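PDB 4XRF: transcriptional regulator, MarR family from Bacillus cereus, which probably binds DNA as a winged helix-turn-helix transcription factor, as MarR-family regulators do. Local coordinates for residues Ser48-Leu53 with Val89-Thr94. Residues are numbered along the deposited sequence; the frame is centred on the assembly and turned at random.
Sequences SRATTL and VIIELT. With PO4 (phosphate ion), chain D.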
ATOM      1  N   SER A  48      24.768  17.471 -12.032  1.00 41.21           N
ATOM      2  CA  SER A  48      25.515  16.887 -10.919  1.00 40.92           C
ATOM      3  C   SER A  48      25.860  15.415 -11.165  1.00 40.47           C
ATOM      4  O   SER A  48      25.155  14.727 -11.911  1.00 39.60           O
ATOM      5  CB  SER A  48      24.685  17.003  -9.626  1.00 40.33           C
ATOM      6  OG  SER A  48      24.025  18.260  -9.527  1.00 40.31           O
ATOM      7  N   ARG A  49      26.926  14.936 -10.522  1.00 40.74           N
ATOM      8  CA  ARG A  49      27.270  13.520 -10.540  1.00 40.91           C
ATOM      9  C   ARG A  49      26.188  12.660  -9.903  1.00 39.66           C
ATOM     10  O   ARG A  49      25.573  13.058  -8.897  1.00 38.57           O
ATOM     11  CB  ARG A  49      28.612  13.258  -9.835  1.00 42.15           C
ATOM     12  CG  ARG A  49      29.842  13.697 -10.622  1.00 43.81           C
ATOM     13  CD  ARG A  49      31.127  13.360  -9.859  1.00 45.44           C
ATOM     14  NE  ARG A  49      31.180  14.153  -8.637  1.00 45.57           N
ATOM     15  CZ  ARG A  49      31.725  13.764  -7.489  1.00 46.33           C
ATOM     16  NH1 ARG A  49      32.273  12.553  -7.356  1.00 47.09           N
ATOM     17  NH2 ARG A  49      31.711  14.600  -6.463  1.00 46.33           N
ATOM     18  N   ALA A  50      25.979  11.477 -10.485  1.00 37.68           N
ATOM     19  CA  ALA A  50      25.009  10.507  -9.962  1.00 37.27           C
ATOM     20  C   ALA A  50      25.430  10.069  -8.558  1.00 37.63           C
ATOM     21  O   ALA A  50      24.598   9.859  -7.701  1.00 37.09           O
ATOM     22  CB  ALA A  50      24.888   9.299 -10.892  1.00 37.31           C
ATOM     23  N   THR A  51      26.729   9.936  -8.321  1.00 39.16           N
ATOM     24  CA  THR A  51      27.217   9.595  -6.974  1.00 40.07           C
ATOM     25  C   THR A  51      26.892  10.679  -5.923  1.00 39.48           C
ATOM     26  O   THR A  51      26.586  10.354  -4.789  1.00 39.79           O
ATOM     27  CB  THR A  51      28.706   9.234  -6.982  1.00 42.26           C
ATOM     28  OG1 THR A  51      29.434  10.295  -7.598  1.00 43.91           O
ATOM     29  CG2 THR A  51      28.941   7.938  -7.789  1.00 43.00           C
ATOM     30  N   THR A  52      26.925  11.953  -6.310  1.00 38.90           N
ATOM     31  CA  THR A  52      26.520  13.047  -5.425  1.00 38.59           C
ATOM     32  C   THR A  52      25.002  13.008  -5.098  1.00 37.48           C
ATOM     33  O   THR A  52      24.593  13.245  -3.956  1.00 37.48           O
ATOM     34  CB  THR A  52      26.901  14.418  -6.024  1.00 39.05           C
ATOM     35  OG1 THR A  52      28.317  14.474  -6.258  1.00 40.50           O
ATOM     36  CG2 THR A  52      26.514  15.556  -5.098  1.00 39.27           C
ATOM     37  N   LEU A  53      24.176  12.714  -6.098  1.00 36.52           N
ATOM     38  CA  LEU A  53      22.755  12.514  -5.872  1.00 35.75           C
ATOM     39  C   LEU A  53      22.511  11.408  -4.841  1.00 35.57           C
ATOM     40  O   LEU A  53      21.745  11.605  -3.896  1.00 35.34           O
ATOM     41  CB  LEU A  53      22.047  12.183  -7.185  1.00 35.50           C
ATOM     42  CG  LEU A  53      21.934  13.302  -8.224  1.00 35.93           C
ATOM     43  CD1 LEU A  53      21.272  12.756  -9.488  1.00 35.71           C
ATOM     44  CD2 LEU A  53      21.147  14.490  -7.677  1.00 35.70           C
ATOM     45  N   VAL A  89      29.612   9.816 -14.395  1.00 45.15           N
ATOM     46  CA  VAL A  89      28.219   9.841 -14.866  1.00 43.34           C
ATOM     47  C   VAL A  89      27.563  11.122 -14.354  1.00 41.96           C
ATOM     48  O   VAL A  89      27.462  11.337 -13.133  1.00 41.09           O
ATOM     49  CB  VAL A  89      27.444   8.605 -14.348  1.00 42.39           C
ATOM     50  CG1 VAL A  89      25.997   8.595 -14.853  1.00 41.44           C
ATOM     51  CG2 VAL A  89      28.159   7.304 -14.706  1.00 43.56           C
ATOM     52  N   ILE A  90      27.135  11.967 -15.291  1.00 41.73           N
ATOM     53  CA  ILE A  90      26.497  13.236 -14.975  1.00 41.04           C
ATOM     54  C   ILE A  90      24.987  13.204 -15.281  1.00 39.95           C
ATOM     55  O   ILE A  90      24.569  12.751 -16.358  1.00 40.03           O
ATOM     56  CB  ILE A  90      27.121  14.402 -15.767  1.00 42.51           C
ATOM     57  CG1 ILE A  90      28.653  14.397 -15.674  1.00 44.46           C
ATOM     58  CG2 ILE A  90      26.520  15.736 -15.325  1.00 42.26           C
ATOM     59  CD1 ILE A  90      29.208  14.652 -14.296  1.00 44.50           C
ATOM     60  N   ILE A  91      24.192  13.706 -14.332  1.00 38.70           N
ATOM     61  CA  ILE A  91      22.748  13.832 -14.486  1.00 37.85           C
ATOM     62  C   ILE A  91      22.371  15.314 -14.583  1.00 38.68           C
ATOM     63  O   ILE A  91      22.884  16.159 -13.838  1.00 38.91           O
ATOM     64  CB  ILE A  91      21.965  13.155 -13.327  1.00 36.29           C
ATOM     65  CG1 ILE A  91      22.536  11.764 -12.992  1.00 36.16           C
ATOM     66  CG2 ILE A  91      20.468  13.096 -13.631  1.00 35.55           C
ATOM     67  CD1 ILE A  91      22.602  10.792 -14.151  1.00 36.65           C
ATOM     68  N   GLU A  92      21.466  15.612 -15.505  1.00 39.31           N
ATOM     69  CA  GLU A  92      21.100  16.975 -15.823  1.00 41.02           C
ATOM     70  C   GLU A  92      19.600  17.075 -16.077  1.00 40.66           C
ATOM     71  O   GLU A  92      19.032  16.232 -16.751  1.00 39.94           O
ATOM     72  CB  GLU A  92      21.828  17.385 -17.089  1.00 43.65           C
ATOM     73  CG  GLU A  92      21.650  18.839 -17.438  1.00 46.97           C
ATOM     74  CD  GLU A  92      22.550  19.256 -18.580  1.00 50.66           C
ATOM     75  OE1 GLU A  92      22.236  18.936 -19.751  1.00 52.64           O
ATOM     76  OE2 GLU A  92      23.575  19.900 -18.301  1.00 52.15           O
ATOM     77  N   LEU A  93      18.986  18.135 -15.560  1.00 41.24           N
ATOM     78  CA  LEU A  93      17.576  18.443 -15.802  1.00 41.99           C
ATOM     79  C   LEU A  93      17.366  18.770 -17.287  1.00 43.21           C
ATOM     80  O   LEU A  93      18.179  19.478 -17.888  1.00 44.39           O
ATOM     81  CB  LEU A  93      17.221  19.650 -14.948  1.00 43.20           C
ATOM     82  CG  LEU A  93      15.936  19.808 -14.169  1.00 43.89           C
ATOM     83  CD1 LEU A  93      15.518  18.543 -13.422  1.00 42.29           C
ATOM     84  CD2 LEU A  93      16.130  20.991 -13.230  1.00 44.65           C
ATOM     85  N   THR A  94      16.316  18.233 -17.900  1.00 42.69           N
ATOM     86  CA  THR A  94      15.953  18.692 -19.248  1.00 44.30           C
ATOM     87  C   THR A  94      15.036  19.916 -19.133  1.00 45.42           C
ATOM     88  O   THR A  94      14.610  20.278 -18.031  1.00 44.47           O
ATOM     89  CB  THR A  94      15.278  17.591 -20.100  1.00 44.11           C
ATOM     90  OG1 THR A  94      14.076  17.153 -19.456  1.00 42.94           O
ATOM     91  CG2 THR A  94      16.208  16.398 -20.293  1.00 43.34           C
TER
HETATM   92  P   PO4 D 203      33.831  11.385  -4.352  0.50 77.82           P
HETATM   93  O1  PO4 D 203      35.066  11.867  -5.001  0.50 73.73           O
HETATM   94  O2  PO4 D 203      34.160  10.284  -3.333  0.50 74.37           O
HETATM   95  O3  PO4 D 203      33.101  12.493  -3.677  0.50 76.85           O
HETATM   96  O4  PO4 D 203      32.898  10.731  -5.420  0.50 72.07           O
HETATM   97  O   HOH W   1      28.796   9.894 -10.898  1.00 36.42           O
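Strand 48-49 runs antiparallel to strand 89-93, with Ser48 and Ile91 as the hydrogen-bonded pair, joined by Ser48 N to Ile91 O and a nearly straight return bond (172°) from Ile91 N to Ser48 O at 2.8 Å, Arg49 and Ile90 as the non-hydrogen-bonded pair that follows, and a third bond from Ala50 N to Val89 O where helix 50-57 starts. On the face that carries Ser48 and Ile91, the CG1 branch of Ile91, anti to its carbonyl carbon (chi1 -45°), meets Leu53 CD1 at 3.9 Å, the two side chains slanting across each other, and Ala50 CB at 4.0 Å. Leu53 and Ile91 also touch Ile68 of helix 61-73, and Ile41 and Leu42 of helix 33-45 respectively, so the contact packs the sheet against both helices. Strand 48-49, outermost in the chain's sheet, completes the three-stranded sheet of the winged helix-turn-helix fold, whose wing is built by strands 77-81 and 89-93. Val89 O also accepts from a water, with a weaker CA-H...O approach from Arg49 CA. On the face with Arg49 and Ile90, Arg49 CG lies 3.8 Å from Ile90 CD1. Beyond that apolar stem the arginine bends at chi3 (-66°), and NH1 of Arg49 donates a bent bond of 2.7 Å to O4 of a phosphate ion, probably from the crystallisation liquor, the anion sitting at the guanidinium edge.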